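Local coordinates for protein mandelate racemase/muconate lactonizing enzyme (Polaromonas sp., PDB 2OG9) that probably catalyses the racemisation of mandelate or a related 2-hydroxy acid, as a member of the enolase superfamily, at residues S148-N153 with D352-V357; G309-P314 with Y328-W333; I15-I20 with F51-T56; S115-G120 with A289-G294. One frame throughout, in Å; residues are numbered along the deposited sequence.

Contact 1: S148-N153 with D352-V357; sequences SVRCYN and DGRMLV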
# COMPACT_ATOMS: atom_id res chain seq x y z
N SER A 148 22.48 14.94 32.22
CA SER A 148 21.42 14.63 33.18
C SER A 148 20.17 14.32 32.37
O SER A 148 20.01 14.83 31.27
CB SER A 148 21.17 15.80 34.13
OG SER A 148 20.62 16.91 33.45
N VAL A 149 19.28 13.49 32.92
CA VAL A 149 18.07 13.07 32.23
C VAL A 149 16.78 13.35 33.02
O VAL A 149 16.73 13.14 34.23
CB VAL A 149 18.14 11.54 31.94
CG1 VAL A 149 16.88 11.08 31.23
CG2 VAL A 149 19.38 11.24 31.09
N ARG A 150 15.74 13.81 32.33
CA ARG A 150 14.47 14.09 33.00
C ARG A 150 14.03 12.82 33.72
O ARG A 150 14.13 11.73 33.17
CB ARG A 150 13.39 14.50 31.99
CG ARG A 150 13.74 15.70 31.11
CD ARG A 150 12.48 16.31 30.49
NE ARG A 150 11.66 17.00 31.49
CZ ARG A 150 10.59 17.73 31.20
NH1 ARG A 150 10.20 17.89 29.95
NH2 ARG A 150 9.92 18.34 32.18
N CYS A 151 13.56 12.96 34.95
CA CYS A 151 13.12 11.80 35.71
C CYS A 151 11.74 12.02 36.32
O CYS A 151 11.28 13.15 36.45
CB CYS A 151 14.12 11.46 36.82
SG CYS A 151 14.25 12.70 38.14
N TYR A 152 11.11 10.91 36.69
CA TYR A 152 9.78 10.94 37.29
C TYR A 152 9.69 9.73 38.21
O TYR A 152 10.51 8.82 38.13
CB TYR A 152 8.71 10.83 36.20
CG TYR A 152 8.74 9.53 35.43
CD1 TYR A 152 7.90 8.47 35.77
CD2 TYR A 152 9.62 9.35 34.36
CE1 TYR A 152 7.93 7.26 35.07
CE2 TYR A 152 9.66 8.15 33.64
CZ TYR A 152 8.81 7.11 34.01
OH TYR A 152 8.85 5.92 33.31
N ASN A 153 8.69 9.73 39.09
CA ASN A 153 8.49 8.61 40.00
C ASN A 153 7.01 8.46 40.34
O ASN A 153 6.19 9.31 39.98
CB ASN A 153 9.35 8.79 41.26
CG ASN A 153 8.72 9.70 42.31
OD1 ASN A 153 7.83 10.50 42.02
ND2 ASN A 153 9.21 9.59 43.54
N ASP A 352 16.72 19.20 40.58
CA ASP A 352 16.00 20.06 39.65
C ASP A 352 15.23 19.31 38.57
O ASP A 352 15.20 19.72 37.42
CB ASP A 352 16.98 21.05 39.01
CG ASP A 352 17.63 21.96 40.04
OD1 ASP A 352 16.90 22.46 40.91
OD2 ASP A 352 18.86 22.16 39.97
N GLY A 353 14.60 18.20 38.96
CA GLY A 353 13.80 17.42 38.03
C GLY A 353 14.53 16.46 37.10
O GLY A 353 13.90 15.87 36.21
N ARG A 354 15.83 16.29 37.30
CA ARG A 354 16.61 15.40 36.44
C ARG A 354 17.56 14.52 37.25
O ARG A 354 18.01 14.91 38.33
CB ARG A 354 17.43 16.23 35.43
CG ARG A 354 16.63 17.28 34.66
CD ARG A 354 17.54 18.16 33.80
NE ARG A 354 18.06 17.48 32.62
CZ ARG A 354 17.41 17.38 31.46
NH1 ARG A 354 16.20 17.92 31.32
NH2 ARG A 354 17.96 16.75 30.42
N MSE A 355 17.87 13.33 36.75
CA MSE A 355 18.81 12.48 37.46
C MSE A 355 20.15 12.64 36.75
O MSE A 355 20.20 12.68 35.52
CB MSE A 355 18.38 11.01 37.46
CG MSE A 355 18.16 10.35 36.12
SE MSE A 355 17.97 8.41 36.34
CE MSE A 355 16.33 8.37 37.41
N LEU A 356 21.22 12.77 37.52
CA LEU A 356 22.54 12.97 36.96
C LEU A 356 23.10 11.67 36.39
O LEU A 356 22.95 10.60 36.98
CB LEU A 356 23.52 13.49 38.03
CG LEU A 356 23.16 14.80 38.75
CD1 LEU A 356 24.29 15.17 39.71
CD2 LEU A 356 22.94 15.91 37.74
N VAL A 357 23.73 11.78 35.23
CA VAL A 357 24.33 10.61 34.62
C VAL A 357 25.63 10.39 35.38
O VAL A 357 26.43 11.31 35.50
CB VAL A 357 24.65 10.87 33.14
CG1 VAL A 357 25.38 9.68 32.55
CG2 VAL A 357 23.36 11.14 32.37
O HOH W 1 12.58 17.36 34.35

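Contact 2: G309-P314 with Y328-W333; sequences GLMLAP and YPREPW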
# COMPACT_ATOMS: atom_id res chain seq x y z
N GLY A 309 11.68 8.66 14.38
CA GLY A 309 11.36 9.94 14.99
C GLY A 309 10.63 9.88 16.32
O GLY A 309 9.95 10.83 16.71
N LEU A 310 10.77 8.77 17.04
CA LEU A 310 10.09 8.58 18.32
C LEU A 310 10.88 9.08 19.53
O LEU A 310 12.08 9.35 19.43
CB LEU A 310 9.77 7.10 18.53
CG LEU A 310 9.02 6.36 17.41
CD1 LEU A 310 8.79 4.91 17.83
CD2 LEU A 310 7.69 7.05 17.13
N MSE A 311 10.18 9.18 20.66
CA MSE A 311 10.76 9.61 21.93
C MSE A 311 11.10 8.33 22.69
O MSE A 311 10.51 7.27 22.44
CB MSE A 311 9.74 10.41 22.75
CG MSE A 311 9.18 11.65 22.09
SE MSE A 311 10.47 13.07 21.95
CE MSE A 311 10.49 13.68 23.79
N LEU A 312 12.03 8.44 23.64
CA LEU A 312 12.45 7.28 24.41
C LEU A 312 12.20 7.43 25.91
O LEU A 312 12.48 8.48 26.50
CB LEU A 312 13.93 7.02 24.18
CG LEU A 312 14.48 5.67 24.62
CD1 LEU A 312 13.97 4.60 23.67
CD2 LEU A 312 16.00 5.71 24.62
N ALA A 313 11.68 6.37 26.53
CA ALA A 313 11.43 6.35 27.96
C ALA A 313 11.71 4.92 28.44
O ALA A 313 10.79 4.15 28.69
CB ALA A 313 9.97 6.73 28.25
N PRO A 314 13.00 4.55 28.56
CA PRO A 314 13.39 3.21 29.01
C PRO A 314 12.71 2.85 30.32
O PRO A 314 12.50 3.72 31.18
CB PRO A 314 14.91 3.31 29.16
CG PRO A 314 15.28 4.38 28.17
CD PRO A 314 14.19 5.40 28.35
N TYR A 328 20.65 8.97 23.78
CA TYR A 328 19.59 9.13 22.78
C TYR A 328 19.52 10.60 22.33
O TYR A 328 19.57 11.50 23.16
CB TYR A 328 18.24 8.70 23.36
CG TYR A 328 17.17 8.43 22.32
CD1 TYR A 328 17.26 7.32 21.46
CD2 TYR A 328 16.06 9.27 22.19
CE1 TYR A 328 16.28 7.06 20.50
CE2 TYR A 328 15.07 9.02 21.23
CZ TYR A 328 15.19 7.91 20.39
OH TYR A 328 14.22 7.68 19.44
N PRO A 329 19.40 10.85 21.02
CA PRO A 329 19.34 12.20 20.45
C PRO A 329 18.27 13.13 21.02
O PRO A 329 18.54 14.30 21.27
CB PRO A 329 19.12 11.94 18.95
CG PRO A 329 19.75 10.58 18.74
CD PRO A 329 19.29 9.83 19.96
N ARG A 330 17.06 12.61 21.23
CA ARG A 330 15.97 13.43 21.76
C ARG A 330 15.77 13.25 23.26
O ARG A 330 15.97 12.16 23.79
CB ARG A 330 14.67 13.12 21.02
CG ARG A 330 14.62 13.66 19.59
CD ARG A 330 13.29 13.32 18.93
NE ARG A 330 13.25 11.94 18.45
CZ ARG A 330 13.90 11.51 17.37
NH1 ARG A 330 14.64 12.35 16.66
NH2 ARG A 330 13.80 10.24 17.00
N GLU A 331 15.35 14.32 23.93
CA GLU A 331 15.14 14.30 25.38
C GLU A 331 14.27 13.16 25.89
O GLU A 331 13.06 13.14 25.68
CB GLU A 331 14.54 15.63 25.85
CG GLU A 331 15.53 16.79 25.91
CD GLU A 331 16.59 16.60 26.99
OE1 GLU A 331 16.21 16.34 28.15
OE2 GLU A 331 17.80 16.73 26.68
N PRO A 332 14.89 12.18 26.57
CA PRO A 332 14.14 11.04 27.11
C PRO A 332 13.66 11.28 28.54
O PRO A 332 13.91 12.34 29.13
CB PRO A 332 15.16 9.91 27.03
CG PRO A 332 16.43 10.62 27.42
CD PRO A 332 16.34 11.94 26.65
N TRP A 333 12.96 10.29 29.08
CA TRP A 333 12.48 10.32 30.46
C TRP A 333 12.91 8.98 31.07
O TRP A 333 12.84 7.95 30.40
CB TRP A 333 10.95 10.39 30.54
CG TRP A 333 10.33 11.75 30.34
CD1 TRP A 333 9.89 12.29 29.16
CD2 TRP A 333 10.00 12.70 31.36
NE1 TRP A 333 9.31 13.51 29.39
CE2 TRP A 333 9.36 13.79 30.73
CE3 TRP A 333 10.18 12.73 32.75
CZ2 TRP A 333 8.89 14.90 31.45
CZ3 TRP A 333 9.72 13.84 33.46
CH2 TRP A 333 9.08 14.91 32.81
O HOH W 2 13.19 11.12 23.70
O HOH W 3 11.02 5.84 31.49

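Contact 3: I15-I20 with F51-T56; sequences ITWVRI and FAEIET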
# COMPACT_ATOMS: atom_id res chain seq x y z
N ILE A 15 38.83 -13.51 27.48
CA ILE A 15 38.03 -13.82 28.66
C ILE A 15 38.57 -15.09 29.31
O ILE A 15 38.71 -16.11 28.66
CB ILE A 15 36.54 -14.04 28.28
CG1 ILE A 15 35.97 -12.75 27.67
CG2 ILE A 15 35.75 -14.49 29.51
CD1 ILE A 15 34.53 -12.87 27.18
N THR A 16 38.84 -15.02 30.61
CA THR A 16 39.39 -16.17 31.31
C THR A 16 38.53 -16.68 32.47
O THR A 16 38.67 -17.82 32.89
CB THR A 16 40.80 -15.86 31.84
OG1 THR A 16 40.76 -14.70 32.68
CG2 THR A 16 41.76 -15.60 30.69
N TRP A 17 37.64 -15.84 32.97
CA TRP A 17 36.81 -16.22 34.10
C TRP A 17 35.42 -15.59 34.00
O TRP A 17 35.28 -14.46 33.55
CB TRP A 17 37.48 -15.74 35.40
CG TRP A 17 36.75 -16.09 36.67
CD1 TRP A 17 36.71 -17.30 37.30
CD2 TRP A 17 35.99 -15.19 37.50
NE1 TRP A 17 35.99 -17.21 38.47
CE2 TRP A 17 35.54 -15.93 38.61
CE3 TRP A 17 35.65 -13.83 37.40
CZ2 TRP A 17 34.77 -15.35 39.63
CZ3 TRP A 17 34.88 -13.26 38.41
CH2 TRP A 17 34.45 -14.02 39.51
N VAL A 18 34.41 -16.34 34.43
CA VAL A 18 33.04 -15.85 34.40
C VAL A 18 32.31 -16.40 35.62
O VAL A 18 32.43 -17.58 35.94
CB VAL A 18 32.28 -16.32 33.14
CG1 VAL A 18 30.85 -15.81 33.17
CG2 VAL A 18 32.98 -15.84 31.88
N ARG A 19 31.57 -15.53 36.31
CA ARG A 19 30.80 -15.95 37.47
C ARG A 19 29.37 -15.44 37.39
O ARG A 19 29.14 -14.26 37.13
CB ARG A 19 31.43 -15.45 38.78
CG ARG A 19 30.58 -15.75 40.01
CD ARG A 19 31.35 -15.56 41.32
NE ARG A 19 30.50 -15.85 42.47
CZ ARG A 19 29.56 -15.03 42.94
NH1 ARG A 19 29.36 -13.86 42.36
NH2 ARG A 19 28.82 -15.39 43.98
N ILE A 20 28.41 -16.33 37.59
CA ILE A 20 27.01 -15.94 37.56
C ILE A 20 26.39 -16.19 38.92
O ILE A 20 26.69 -17.19 39.58
CB ILE A 20 26.22 -16.72 36.50
CG1 ILE A 20 26.47 -18.22 36.67
CG2 ILE A 20 26.58 -16.21 35.12
CD1 ILE A 20 25.60 -19.07 35.80
N PHE A 51 23.24 -11.85 38.18
CA PHE A 51 24.47 -11.09 38.03
C PHE A 51 25.50 -11.90 37.25
O PHE A 51 25.63 -13.11 37.44
CB PHE A 51 25.06 -10.74 39.40
CG PHE A 51 24.34 -9.64 40.12
CD1 PHE A 51 24.38 -8.34 39.64
CD2 PHE A 51 23.62 -9.91 41.28
CE1 PHE A 51 23.71 -7.31 40.30
CE2 PHE A 51 22.94 -8.88 41.95
CZ PHE A 51 22.99 -7.58 41.46
N ALA A 52 26.22 -11.22 36.36
CA ALA A 52 27.27 -11.85 35.58
C ALA A 52 28.53 -11.03 35.78
O ALA A 52 28.51 -9.79 35.67
CB ALA A 52 26.90 -11.88 34.10
N GLU A 53 29.62 -11.71 36.11
CA GLU A 53 30.91 -11.07 36.32
C GLU A 53 31.86 -11.69 35.30
O GLU A 53 31.89 -12.92 35.14
CB GLU A 53 31.43 -11.34 37.73
CG GLU A 53 30.62 -10.64 38.82
CD GLU A 53 30.96 -11.17 40.21
OE1 GLU A 53 30.24 -12.07 40.70
OE2 GLU A 53 31.95 -10.69 40.80
N ILE A 54 32.60 -10.84 34.60
CA ILE A 54 33.53 -11.30 33.58
C ILE A 54 34.90 -10.66 33.82
O ILE A 54 35.00 -9.46 34.10
CB ILE A 54 33.03 -10.91 32.16
CG1 ILE A 54 31.70 -11.61 31.87
CG2 ILE A 54 34.06 -11.30 31.11
CD1 ILE A 54 31.09 -11.22 30.52
N GLU A 55 35.95 -11.47 33.72
CA GLU A 55 37.31 -11.00 33.91
C GLU A 55 38.19 -11.57 32.80
O GLU A 55 37.94 -12.66 32.31
CB GLU A 55 37.82 -11.40 35.30
CG GLU A 55 37.28 -10.51 36.41
CD GLU A 55 37.67 -10.96 37.81
OE1 GLU A 55 38.77 -11.54 37.98
OE2 GLU A 55 36.89 -10.71 38.75
N THR A 56 39.22 -10.82 32.42
CA THR A 56 40.10 -11.24 31.32
C THR A 56 41.56 -11.44 31.71
O THR A 56 41.99 -11.03 32.79
CB THR A 56 40.06 -10.20 30.19
OG1 THR A 56 40.72 -9.01 30.63
CG2 THR A 56 38.62 -9.87 29.81

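Contact 4: S115-G120 with A289-G294; sequences STQAIG and APRVGG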
# COMPACT_ATOMS: atom_id res chain seq x y z
N SER A 115 16.39 -17.15 27.46
CA SER A 115 17.75 -17.39 26.98
C SER A 115 18.49 -16.11 26.62
O SER A 115 19.66 -15.94 26.99
CB SER A 115 17.74 -18.34 25.78
OG SER A 115 17.00 -17.80 24.70
N THR A 116 17.84 -15.19 25.92
CA THR A 116 18.51 -13.95 25.55
C THR A 116 18.64 -13.01 26.74
O THR A 116 19.52 -12.16 26.76
CB THR A 116 17.79 -13.25 24.37
OG1 THR A 116 16.39 -13.22 24.60
CG2 THR A 116 18.07 -13.98 23.06
N GLN A 117 17.78 -13.15 27.74
CA GLN A 117 17.88 -12.31 28.94
C GLN A 117 19.12 -12.78 29.70
O GLN A 117 19.84 -11.98 30.29
CB GLN A 117 16.61 -12.44 29.79
CG GLN A 117 15.37 -11.97 29.02
CD GLN A 117 14.07 -12.09 29.81
OE1 GLN A 117 13.96 -12.88 30.75
NE2 GLN A 117 13.07 -11.32 29.39
N ALA A 118 19.37 -14.08 29.68
CA ALA A 118 20.56 -14.62 30.33
C ALA A 118 21.77 -14.04 29.59
O ALA A 118 22.74 -13.57 30.20
CB ALA A 118 20.55 -16.15 30.25
N ILE A 119 21.70 -14.07 28.27
CA ILE A 119 22.78 -13.54 27.44
C ILE A 119 23.00 -12.06 27.78
O ILE A 119 24.14 -11.59 27.83
CB ILE A 119 22.43 -13.70 25.93
CG1 ILE A 119 22.48 -15.18 25.54
CG2 ILE A 119 23.40 -12.89 25.07
CD1 ILE A 119 22.06 -15.46 24.09
N GLY A 120 21.91 -11.35 28.01
CA GLY A 120 21.98 -9.93 28.34
C GLY A 120 22.81 -9.61 29.57
O GLY A 120 23.43 -8.55 29.63
N ALA A 289 16.32 -2.71 28.62
CA ALA A 289 17.56 -3.39 28.24
C ALA A 289 17.69 -4.83 28.73
O ALA A 289 17.82 -5.75 27.92
CB ALA A 289 18.77 -2.56 28.69
N PRO A 290 17.66 -5.06 30.05
CA PRO A 290 17.77 -6.42 30.57
C PRO A 290 16.72 -7.37 29.99
O PRO A 290 17.00 -8.53 29.70
CB PRO A 290 17.60 -6.24 32.08
CG PRO A 290 18.16 -4.88 32.32
CD PRO A 290 17.60 -4.08 31.16
N ARG A 291 15.51 -6.87 29.82
CA ARG A 291 14.43 -7.68 29.30
C ARG A 291 14.55 -8.05 27.81
O ARG A 291 14.07 -9.11 27.40
CB ARG A 291 13.09 -6.98 29.56
CG ARG A 291 11.88 -7.84 29.27
CD ARG A 291 10.59 -7.22 29.82
NE ARG A 291 10.62 -7.06 31.27
CZ ARG A 291 9.54 -6.89 32.02
NH1 ARG A 291 8.34 -6.85 31.45
NH2 ARG A 291 9.65 -6.75 33.33
N VAL A 292 15.18 -7.20 27.02
CA VAL A 292 15.32 -7.47 25.59
C VAL A 292 16.61 -8.18 25.20
O VAL A 292 16.83 -8.49 24.03
CB VAL A 292 15.19 -6.17 24.74
CG1 VAL A 292 13.85 -5.50 25.01
CG2 VAL A 292 16.34 -5.23 25.03
N GLY A 293 17.47 -8.44 26.18
CA GLY A 293 18.71 -9.13 25.88
C GLY A 293 19.99 -8.34 26.07
O GLY A 293 21.05 -8.74 25.58
N GLY A 294 19.90 -7.21 26.78
CA GLY A 294 21.09 -6.42 27.02
C GLY A 294 21.20 -5.13 26.24
O GLY A 294 20.27 -4.70 25.55
O HOH W 4 15.13 -11.28 25.76

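Contact 1: S148-N153 with D352-V357
S148, V149 and R150 pair antiparallel with L356, M355 and R354, and the two short strands run at 136° to each other. V149 and M355 form the hydrogen-bonded pair: V149 N gives to M355 O and M355 N gives to V149 O, at 2.9 and 2.8 Å. Two residues on, C151 N makes a longer bond of 3.2 Å to G353 O. D352 and G353 have the backbone angles of a type I' turn, which links strands 350-351 and 354-356. A water donates to G353 O and accepts from R150 NE.

R354 grips S148 side-on with two nitrogens. Its chain bends at chi3 (73°), which places NE 2.8 Å from S148 OG, with that oxygen in the guanidinium plane. NH2 reaches S148 O at 2.9 Å and stands well above the carbonyl plane. One face of the guanidinium lies against V149 C and R150 N. R150 CG presses on R354 NH1 at 3.3 Å. The like charge of R150 is close by, but a salt bridge from R354 NH2 to E331 would probably ease the repulsion.

V149 shares a sheet face with M355, a selenomethionine. C151 CB touches M355 CE at 3.8 Å. S148 CB meets L356 CD2 on the other face.

Strand 148-152 also pairs, in parallel, with strand 333-335 in the wall of the TIM-type barrel, and 354-356 adds to its other edge. V149 and M355 both rest on V334. M355 and V357 pack against V322 of helix 318-326, a helix of the barrel's outer layer.

Contact 2: G309-P314 with Y328-W333
Y328 lies against L312 and reaches L310 with its hydroxyl. Its CB starts 3.9 Å from L312 CD2, and CG and CD1 touch the same methyl. CD2 and CE2 carry L312 CB over one ring face, a CH-pi contact 3.8 Å from L312 CB to the ring centroid. P329 CD lies on the opposite face. At the tip, OH gives a 2.7 Å hydrogen bond to L310 O, which sits at the ring edge.

Strand 311-312, helix 318-326 and strand 333-335 form a beta-alpha-beta crossover of the TIM barrel, and 328-333 leads into its second strand. W333 N gives to L312 O at 3.2 Å. G309 closes the preceding helix with a Schellman motif.

R330 bends at chi3 (-79°), which places NE 3.0 Å from L310 O. NH2 binds the same oxygen and also E306 O. L310 O thus takes three donors. An alanine at R330 would probably leave E306 O without this mate and L310 O with the Y328 hydroxyl alone of the three. The selenium of M311, a selenomethionine, lies 4.1 Å from R330 CD. L310 and M311 pack on R220 and D219 of a second subunit.

Contact 3: I15-I20 with F51-T56
The R19 guanidinium meets E53 OE1 at its edge, in plane, and the carboxylate is turned 81° from it. This is a salt bridge, with R19 NH1 2.6 Å from E53 OE1. R19 CG is anti to the backbone N (chi1 174°) and the chain runs extended to NE. R19 and E53 lie side by side, pointing the same way. The W17 ring lies alongside E55, tilted 49° from its carboxylate. W17 CZ3 is 3.3 Å from E55 OE2, and E53 CB approaches the same ring carbon. R384 makes a cation-pi contact with the ring and a salt bridge to E55 OE2, while W17 NE1 bonds to Q380.

The strands are antiparallel neighbours in the sheet of the N-terminal domain. T16 and W17 both face E55, a classic beta bulge. E55 O accepts T16 N at 3.0 Å and W17 N at 3.3 Å. E55 N returns a bond to W17 O, and beyond the bulge R19 and E53 form the next hydrogen-bonded pair.

R19 NH2 also bridges to E378 on strand 375-382, so one arginine spans three strands. An alanine in its place would probably leave E53 and E378 without this shared positive partner. V18, I20, I54 and A52 share the other face. I15 CG2 touches I54 CG2 at 3.9 Å, and V18, I20 and A52 press on F122 of helix 114-133.

Contact 4: S115-G120 with A289-G294
Q117 makes the direct hydrogen bond to R291. Its NE2 gives to R291 O at 3.1 Å, in the carbonyl plane and on a lone pair, with an N-H...O angle of 159°. The amide is held from several sides. OE1 takes a bond from Q76 NE2, and NE2 also gives to S108 O of a third subunit. A water lies 2.9 Å from R291 O and 2.6 Å from T116 OG1, and may link the two. T116 OG1 is also bonded to G113 O.

A weaker polar contact joins the backbones. G293 CA sits 3.3 Å from T116 O as a CA-H...O contact, and T116 O also accepts the helix bond from G120 N.

Close packing depends on glycines. G120 CA comes to 3.1 Å from G293 O, which takes a bond from W99 NE1. A side chain on G120 would run into the G293-G294 peptide, and one on G294 would be tight against G120 CA. G293 and G294 also have positive phi, and at these backbone angles a CB would crowd the carbonyl oxygen of the residue before.

Side-chain packing is slight: Q117 and R291 lie side by side, pointing the same way, with Q117 NE2 3.7 Å from R291 CG. The far end of R291 bonds to Y67 OH.

G293 ends the short turn 289-292 with a Schellman motif, and G294 is the N-cap of helix 295-307. A helix of the N-terminal domain thus fits against a loop after barrel strand 284-285. Contact between these two domains is characteristic of the enolase superfamily, where the active site typically lies between them.

How the contacts relate
Along the chain, contact 3 closes first, within the N-terminal domain. Contact 4 then begins on helix 114-133, whose F122 also packs on contact 3; their centres are 16 Å apart. Contact 4 reaches into the barrel, so helix 114-133 ties the sheet of contact 3 to the barrel loops. Contacts 1 and 2 belong to the barrel side. Their centres are 13 Å apart and they touch directly, with R354 of contact 1 bridged to E331 of contact 2. Contact 2 falls between the two segments of contact 1 along the chain, and both involve the region around strand 333-335. Contacts 1 and 4 lie on opposite sides of the chain's centre, 25 Å apart between centres.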